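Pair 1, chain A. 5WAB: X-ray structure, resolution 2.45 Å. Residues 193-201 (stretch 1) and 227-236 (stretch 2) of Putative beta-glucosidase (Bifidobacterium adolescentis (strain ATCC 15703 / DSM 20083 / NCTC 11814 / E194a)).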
# COMPACT_ATOMS: atom_id res chain seq x y z
N PRO A 193 5.50 -5.37 -14.32
CA PRO A 193 6.69 -5.49 -13.48
C PRO A 193 7.59 -6.58 -14.03
O PRO A 193 7.14 -7.68 -14.36
CB PRO A 193 6.12 -5.85 -12.10
CG PRO A 193 4.64 -5.59 -12.19
CD PRO A 193 4.28 -5.79 -13.62
N TRP A 194 8.87 -6.27 -14.13
CA TRP A 194 9.78 -7.25 -14.70
C TRP A 194 9.95 -8.46 -13.79
O TRP A 194 10.43 -9.50 -14.24
CB TRP A 194 11.12 -6.57 -15.03
CG TRP A 194 10.96 -5.45 -16.05
CD1 TRP A 194 9.86 -5.18 -16.81
CD2 TRP A 194 11.94 -4.46 -16.42
NE1 TRP A 194 10.08 -4.09 -17.61
CE2 TRP A 194 11.35 -3.63 -17.40
CE3 TRP A 194 13.25 -4.20 -16.01
CZ2 TRP A 194 12.03 -2.56 -17.98
CZ3 TRP A 194 13.92 -3.14 -16.59
CH2 TRP A 194 13.31 -2.33 -17.56
N THR A 195 9.53 -8.35 -12.53
CA THR A 195 9.70 -9.39 -11.54
C THR A 195 8.53 -9.34 -10.56
O THR A 195 8.01 -8.26 -10.26
CB THR A 195 11.05 -9.22 -10.81
OG1 THR A 195 12.12 -9.55 -11.72
CG2 THR A 195 11.15 -10.12 -9.60
N ILE A 196 8.09 -10.51 -10.12
CA ILE A 196 7.07 -10.64 -9.07
C ILE A 196 7.62 -11.59 -8.01
O ILE A 196 8.28 -12.58 -8.34
CB ILE A 196 5.74 -11.17 -9.64
CG1 ILE A 196 5.06 -10.08 -10.47
CG2 ILE A 196 4.82 -11.66 -8.53
CD1 ILE A 196 3.70 -10.49 -10.98
N MET A 197 7.38 -11.27 -6.74
CA MET A 197 7.77 -12.13 -5.63
C MET A 197 6.53 -12.80 -5.05
O MET A 197 5.58 -12.12 -4.66
CB MET A 197 8.49 -11.34 -4.54
CG MET A 197 8.93 -12.22 -3.37
SD MET A 197 9.87 -11.33 -2.12
CE MET A 197 10.94 -10.33 -3.14
N CYS A 198 6.55 -14.13 -4.99
CA CYS A 198 5.44 -14.85 -4.39
C CYS A 198 5.57 -14.82 -2.87
O CYS A 198 6.63 -14.55 -2.31
CB CYS A 198 5.41 -16.30 -4.89
SG CYS A 198 6.53 -17.41 -4.01
N SER A 199 4.46 -15.12 -2.20
CA SER A 199 4.40 -15.07 -0.75
C SER A 199 4.82 -16.41 -0.14
O SER A 199 4.85 -17.45 -0.81
CB SER A 199 2.99 -14.71 -0.28
OG SER A 199 2.04 -15.66 -0.75
N TYR A 200 5.12 -16.38 1.16
CA TYR A 200 5.48 -17.59 1.88
C TYR A 200 4.27 -18.50 2.11
O TYR A 200 4.43 -19.72 2.20
CB TYR A 200 6.08 -17.26 3.25
CG TYR A 200 7.51 -16.78 3.26
CD1 TYR A 200 8.55 -17.65 2.97
CD2 TYR A 200 7.82 -15.47 3.62
CE1 TYR A 200 9.87 -17.22 3.01
CE2 TYR A 200 9.12 -15.04 3.66
CZ TYR A 200 10.15 -15.91 3.35
OH TYR A 200 11.45 -15.47 3.39
N ASN A 201 3.08 -17.92 2.26
CA ASN A 201 1.97 -18.67 2.83
C ASN A 201 1.33 -19.56 1.77
O ASN A 201 1.61 -19.47 0.58
CB ASN A 201 0.92 -17.72 3.40
CG ASN A 201 0.38 -16.76 2.36
OD1 ASN A 201 1.01 -15.74 2.05
ND2 ASN A 201 -0.79 -17.07 1.82
N GLY A 227 6.48 -11.05 -17.18
CA GLY A 227 7.71 -11.03 -16.43
C GLY A 227 8.03 -12.33 -15.74
O GLY A 227 7.54 -13.40 -16.10
N ILE A 228 8.84 -12.23 -14.69
CA ILE A 228 9.38 -13.36 -13.95
C ILE A 228 8.74 -13.42 -12.58
O ILE A 228 8.32 -12.40 -12.02
CB ILE A 228 10.92 -13.17 -13.84
CG1 ILE A 228 11.57 -13.41 -15.19
CG2 ILE A 228 11.52 -14.02 -12.74
CD1 ILE A 228 10.90 -14.49 -15.97
N VAL A 229 8.67 -14.63 -12.02
CA VAL A 229 8.22 -14.85 -10.65
C VAL A 229 9.40 -15.42 -9.87
O VAL A 229 10.03 -16.40 -10.30
CB VAL A 229 7.01 -15.80 -10.57
CG1 VAL A 229 6.54 -15.91 -9.13
CG2 VAL A 229 5.90 -15.33 -11.48
N MET A 230 9.70 -14.81 -8.74
CA MET A 230 10.70 -15.33 -7.82
C MET A 230 10.05 -15.63 -6.49
O MET A 230 9.00 -15.07 -6.14
CB MET A 230 11.85 -14.33 -7.62
CG MET A 230 11.42 -13.01 -7.02
SD MET A 230 12.79 -11.87 -6.91
CE MET A 230 13.87 -12.82 -5.89
N SER A 231 10.69 -16.49 -5.72
CA SER A 231 10.19 -16.85 -4.41
C SER A 231 10.68 -15.84 -3.38
O SER A 231 11.70 -15.17 -3.56
CB SER A 231 10.66 -18.24 -4.01
OG SER A 231 12.05 -18.20 -3.73
N ASP A 232 9.93 -15.73 -2.29
CA ASP A 232 10.48 -15.12 -1.10
C ASP A 232 11.57 -16.02 -0.53
O ASP A 232 11.65 -17.22 -0.83
CB ASP A 232 9.38 -14.86 -0.07
CG ASP A 232 9.66 -13.63 0.78
OD1 ASP A 232 10.85 -13.27 0.94
OD2 ASP A 232 8.69 -13.02 1.27
N TRP A 233 12.42 -15.45 0.32
CA TRP A 233 13.64 -16.13 0.73
C TRP A 233 13.29 -17.34 1.59
O TRP A 233 12.89 -17.20 2.75
CB TRP A 233 14.56 -15.16 1.47
CG TRP A 233 15.50 -14.40 0.56
CD1 TRP A 233 16.86 -14.29 0.69
CD2 TRP A 233 15.17 -13.66 -0.63
NE1 TRP A 233 17.38 -13.54 -0.32
CE2 TRP A 233 16.37 -13.14 -1.15
CE3 TRP A 233 13.97 -13.39 -1.30
CZ2 TRP A 233 16.41 -12.36 -2.30
CZ3 TRP A 233 14.01 -12.62 -2.45
CH2 TRP A 233 15.22 -12.11 -2.93
N GLY A 234 13.43 -18.52 1.00
CA GLY A 234 13.06 -19.76 1.63
C GLY A 234 11.69 -20.29 1.25
O GLY A 234 11.31 -21.36 1.72
N ALA A 235 10.95 -19.56 0.41
CA ALA A 235 9.58 -19.95 0.07
C ALA A 235 9.51 -21.10 -0.92
O ALA A 235 8.44 -21.70 -1.07
CB ALA A 235 8.81 -18.75 -0.49
N ASP A 236 10.61 -21.42 -1.60
CA ASP A 236 10.65 -22.52 -2.56
C ASP A 236 10.98 -23.79 -1.79
O ASP A 236 12.12 -23.96 -1.33
CB ASP A 236 11.67 -22.23 -3.66
CG ASP A 236 11.59 -23.22 -4.81
OD1 ASP A 236 11.05 -24.34 -4.63
OD2 ASP A 236 12.08 -22.88 -5.91
O HOH W 1 5.65 -13.83 1.73

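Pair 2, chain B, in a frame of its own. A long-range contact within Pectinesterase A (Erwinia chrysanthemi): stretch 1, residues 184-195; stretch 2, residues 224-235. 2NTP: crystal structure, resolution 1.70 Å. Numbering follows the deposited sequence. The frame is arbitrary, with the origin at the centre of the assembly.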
# COMPACT_ATOMS: atom_id res chain seq x y z
N LEU B 184 4.48 9.30 -0.21
CA LEU B 184 4.40 10.12 -1.41
C LEU B 184 4.47 9.22 -2.64
O LEU B 184 5.34 8.35 -2.73
CB LEU B 184 5.54 11.15 -1.44
CG LEU B 184 5.69 12.06 -2.66
CD1 LEU B 184 4.48 13.00 -2.81
CD2 LEU B 184 6.98 12.87 -2.57
N PHE B 185 3.55 9.45 -3.58
CA PHE B 185 3.46 8.64 -4.79
C PHE B 185 3.59 9.58 -5.98
O PHE B 185 2.83 10.55 -6.09
CB PHE B 185 2.11 7.91 -4.85
CG PHE B 185 1.84 7.02 -3.67
CD1 PHE B 185 1.33 7.55 -2.48
CD2 PHE B 185 2.12 5.66 -3.73
CE1 PHE B 185 1.10 6.72 -1.38
CE2 PHE B 185 1.89 4.83 -2.64
CZ PHE B 185 1.39 5.36 -1.46
N ASN B 186 4.56 9.31 -6.84
CA ASN B 186 4.74 10.12 -8.05
C ASN B 186 4.81 9.28 -9.31
O ASN B 186 5.55 8.30 -9.38
CB ASN B 186 5.97 11.02 -7.94
CG ASN B 186 6.08 11.98 -9.12
OD1 ASN B 186 6.94 11.82 -9.99
ND2 ASN B 186 5.18 12.95 -9.19
N ASN B 187 4.04 9.68 -10.32
CA ASN B 187 3.99 8.98 -11.60
C ASN B 187 3.64 7.50 -11.44
O ASN B 187 4.27 6.63 -12.04
CB ASN B 187 5.31 9.17 -12.38
CG ASN B 187 5.20 8.73 -13.82
OD1 ASN B 187 4.18 8.93 -14.48
ND2 ASN B 187 6.26 8.11 -14.33
N CYS B 188 2.63 7.24 -10.62
CA CYS B 188 2.16 5.89 -10.37
C CYS B 188 0.82 5.63 -11.05
O CYS B 188 0.01 6.56 -11.23
CB CYS B 188 2.03 5.64 -8.87
SG CYS B 188 3.60 5.43 -8.00
N ASP B 189 0.59 4.37 -11.43
CA ASP B 189 -0.72 3.92 -11.87
C ASP B 189 -1.41 3.24 -10.69
O ASP B 189 -0.92 2.22 -10.19
CB ASP B 189 -0.61 2.94 -13.03
CG ASP B 189 -0.38 3.62 -14.36
OD1 ASP B 189 -0.30 4.86 -14.39
OD2 ASP B 189 -0.28 2.91 -15.38
N LEU B 190 -2.52 3.81 -10.26
CA LEU B 190 -3.30 3.22 -9.18
C LEU B 190 -4.52 2.55 -9.80
O LEU B 190 -5.38 3.22 -10.37
CB LEU B 190 -3.71 4.29 -8.16
CG LEU B 190 -2.57 5.15 -7.56
CD1 LEU B 190 -3.11 6.11 -6.51
CD2 LEU B 190 -1.44 4.30 -6.97
N VAL B 191 -4.55 1.22 -9.70
CA VAL B 191 -5.46 0.40 -10.50
C VAL B 191 -6.59 -0.18 -9.65
O VAL B 191 -6.36 -1.06 -8.82
CB VAL B 191 -4.68 -0.73 -11.24
CG1 VAL B 191 -5.60 -1.53 -12.15
CG2 VAL B 191 -3.50 -0.15 -12.03
N SER B 192 -7.80 0.32 -9.87
CA SER B 192 -9.00 -0.16 -9.18
C SER B 192 -9.52 -1.42 -9.85
O SER B 192 -9.79 -1.43 -11.06
CB SER B 192 -10.09 0.91 -9.19
OG SER B 192 -9.75 2.01 -8.39
N ARG B 193 -9.68 -2.47 -9.06
CA ARG B 193 -9.97 -3.80 -9.60
C ARG B 193 -11.45 -4.15 -9.62
O ARG B 193 -12.25 -3.66 -8.80
CB ARG B 193 -9.15 -4.86 -8.87
CG ARG B 193 -7.64 -4.59 -8.90
CD ARG B 193 -6.84 -5.74 -8.32
NE ARG B 193 -6.69 -6.85 -9.27
CZ ARG B 193 -5.90 -7.91 -9.06
NH1 ARG B 193 -5.20 -8.01 -7.94
NH2 ARG B 193 -5.83 -8.86 -9.98
N TYR B 194 -11.81 -5.01 -10.56
CA TYR B 194 -13.17 -5.49 -10.72
C TYR B 194 -13.61 -6.36 -9.53
O TYR B 194 -12.85 -7.21 -9.06
CB TYR B 194 -13.29 -6.27 -12.03
CG TYR B 194 -14.64 -6.92 -12.22
CD1 TYR B 194 -15.77 -6.14 -12.51
CD2 TYR B 194 -14.79 -8.29 -12.10
CE1 TYR B 194 -17.02 -6.73 -12.69
CE2 TYR B 194 -16.04 -8.89 -12.28
CZ TYR B 194 -17.14 -8.10 -12.57
OH TYR B 194 -18.38 -8.68 -12.74
N ARG B 195 -14.83 -6.12 -9.06
CA ARG B 195 -15.42 -6.90 -7.97
C ARG B 195 -16.62 -7.70 -8.48
O ARG B 195 -17.71 -7.14 -8.65
CB ARG B 195 -15.91 -5.98 -6.84
CG ARG B 195 -14.82 -5.26 -6.05
CD ARG B 195 -14.18 -6.15 -4.98
NE ARG B 195 -15.11 -6.72 -4.00
CZ ARG B 195 -15.49 -6.14 -2.87
NH1 ARG B 195 -15.07 -4.92 -2.56
NH2 ARG B 195 -16.33 -6.76 -2.04
N ASN B 224 1.00 13.59 -9.86
CA ASN B 224 1.35 13.29 -11.25
C ASN B 224 1.09 11.83 -11.61
O ASN B 224 1.89 11.19 -12.29
CB ASN B 224 2.81 13.66 -11.53
CG ASN B 224 3.16 15.07 -11.05
OD1 ASN B 224 4.12 15.26 -10.30
ND2 ASN B 224 2.39 16.05 -11.49
N SER B 225 -0.04 11.31 -11.13
CA SER B 225 -0.34 9.90 -11.27
C SER B 225 -1.59 9.65 -12.11
O SER B 225 -2.18 10.58 -12.66
CB SER B 225 -0.48 9.27 -9.88
OG SER B 225 0.79 9.20 -9.25
N ARG B 226 -1.97 8.38 -12.22
CA ARG B 226 -3.11 7.98 -13.01
C ARG B 226 -3.94 7.02 -12.18
O ARG B 226 -3.45 5.98 -11.75
CB ARG B 226 -2.65 7.32 -14.32
CG ARG B 226 -1.96 8.29 -15.29
CD ARG B 226 -1.04 7.59 -16.28
NE ARG B 226 0.06 6.89 -15.61
CZ ARG B 226 1.15 7.46 -15.09
NH1 ARG B 226 1.32 8.78 -15.14
NH2 ARG B 226 2.07 6.71 -14.50
N VAL B 227 -5.19 7.42 -11.94
CA VAL B 227 -6.17 6.62 -11.23
C VAL B 227 -7.03 5.94 -12.29
O VAL B 227 -7.86 6.58 -12.95
CB VAL B 227 -6.99 7.51 -10.26
CG1 VAL B 227 -8.25 6.81 -9.77
CG2 VAL B 227 -6.12 7.94 -9.09
N ILE B 228 -6.81 4.64 -12.47
CA ILE B 228 -7.37 3.91 -13.61
C ILE B 228 -8.16 2.67 -13.20
O ILE B 228 -7.94 2.11 -12.13
CB ILE B 228 -6.27 3.52 -14.65
CG1 ILE B 228 -5.26 2.53 -14.07
CG2 ILE B 228 -5.56 4.78 -15.20
CD1 ILE B 228 -4.26 1.98 -15.10
N ARG B 229 -9.08 2.26 -14.07
CA ARG B 229 -9.82 1.03 -13.85
C ARG B 229 -9.09 -0.12 -14.51
O ARG B 229 -8.48 0.04 -15.58
CB ARG B 229 -11.25 1.14 -14.39
CG ARG B 229 -11.35 1.69 -15.78
CD ARG B 229 -12.73 1.46 -16.35
NE ARG B 229 -13.24 2.67 -16.98
CZ ARG B 229 -14.25 3.39 -16.50
NH1 ARG B 229 -14.91 3.01 -15.41
NH2 ARG B 229 -14.62 4.49 -17.15
N GLU B 230 -9.14 -1.27 -13.86
CA GLU B 230 -8.52 -2.50 -14.33
C GLU B 230 -9.14 -2.97 -15.65
O GLU B 230 -8.45 -3.52 -16.52
CB GLU B 230 -8.73 -3.56 -13.26
CG GLU B 230 -8.28 -4.95 -13.61
CD GLU B 230 -8.50 -5.90 -12.46
OE1 GLU B 230 -7.49 -6.36 -11.91
OE2 GLU B 230 -9.68 -6.16 -12.11
N SER B 231 -10.44 -2.76 -15.79
CA SER B 231 -11.18 -3.18 -16.97
C SER B 231 -12.44 -2.34 -17.15
O SER B 231 -12.90 -1.67 -16.22
CB SER B 231 -11.61 -4.64 -16.82
OG SER B 231 -12.70 -4.73 -15.93
N ASP B 232 -13.02 -2.43 -18.34
CA ASP B 232 -14.28 -1.74 -18.64
C ASP B 232 -15.45 -2.25 -17.80
O ASP B 232 -16.50 -1.59 -17.74
CB ASP B 232 -14.59 -1.84 -20.14
CG ASP B 232 -13.62 -1.05 -21.00
OD1 ASP B 232 -12.95 -0.14 -20.47
OD2 ASP B 232 -13.54 -1.33 -22.21
N SER B 233 -15.28 -3.39 -17.15
CA SER B 233 -16.32 -3.96 -16.29
C SER B 233 -16.39 -3.29 -14.92
O SER B 233 -17.36 -3.46 -14.18
CB SER B 233 -16.16 -5.48 -16.15
OG SER B 233 -16.31 -6.09 -17.42
N VAL B 234 -15.35 -2.53 -14.58
CA VAL B 234 -15.38 -1.70 -13.37
C VAL B 234 -16.36 -0.54 -13.62
O VAL B 234 -16.10 0.32 -14.47
CB VAL B 234 -13.97 -1.16 -13.00
CG1 VAL B 234 -14.06 -0.26 -11.77
CG2 VAL B 234 -12.99 -2.31 -12.76
N PRO B 235 -17.50 -0.53 -12.90
CA PRO B 235 -18.56 0.44 -13.18
C PRO B 235 -18.18 1.90 -12.93
O PRO B 235 -17.28 2.19 -12.14
CB PRO B 235 -19.69 0.02 -12.21
CG PRO B 235 -19.37 -1.41 -11.85
CD PRO B 235 -17.87 -1.43 -11.80
O HOH W 2 3.91 11.86 -14.70
O HOH W 3 -7.25 -9.09 -12.50
O HOH W 4 -10.44 -7.96 -10.09

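Both pairs set two short parallel strands side by side and follow them with a turn in the second stretch. Over the N, CA and C atoms of 14 central residues they superpose with an RMSD of 1.0 Å. The strand axes approach to 4.5 Å at -31° in pair 1 and to 4.7 Å at -27° in pair 2. Register is also preserved: the bridges Thr A195–Ile A228, Ile A196–Val A229 and Met A197–Met A230 match Asp B189–Arg B226, Leu B190–Val B227 and Val B191–Ile B228.

The hydrogen-bond ladder follows from this register, in which alternate residues of the first strand, Ile A196 and Leu B190, reach the other strand through both N and O. In pair 1, Ile A196 N donates to Ile A228 O (2.7 Å) and Ile A196 O accepts from Met A230 N (2.7 Å); in pair 2, Leu B190 N donates to Arg B226 O (2.8 Å) and Leu B190 O accepts from Ile B228 N (2.9 Å). Cys A198 N to Met A230 O (2.9 Å) is likewise repeated by Ser B192 N to Ile B228 O (2.9 Å). Pair 2 extends the ladder with Glu B230 N to Ser B192 O (2.9 Å); the matching atoms Asp A232 N and Cys A198 O stand 3.5 Å apart.

At the strand starts the chemistry differs. Where pair 1 has Thr A195 and Ile A228, with Thr A195 CG2 3.6 Å from Met A230 SD, pair 2 has a salt bridge, Arg B226 NE to Asp B189 OD1, at a very short 2.4 Å. The same guanidinium also donates from Arg B226 NH1 to Asn B187 OD1 (2.9 Å). Two residues further along, on this same face, Met A197 CB lies 4.2 Å from Met A230 CG, whereas the branched pair brings Val B191 CG2 to 3.8 Å from Ile B228 CG1.

Beyond the strands, an acid and a tyrosine occupy matching positions but meet differently. Asp A232 CB sits over the face of the Tyr A200 ring, 3.7 Å from its centroid and 14° off the normal, while Tyr A200 OH donates to Trp A233 O at a very short 2.3 Å. Water 1 links Tyr A200 N to Asp A232 OD2. The longer Glu B230 instead accepts directly from Tyr B194 N through OE2 (2.9 Å), and its OE1 forms a salt bridge with Arg B193 NE (2.8 Å).

Finally, the small apolar position is shared: Ala A235 CB is 3.6 Å from Tyr A200 CD1, and Val B234 CG2 is 4.0 Å from Tyr B194 CB. The turns that end at this position differ, type II from Asp A232 to Ala A235 and type I from Ser B231 to Val B234.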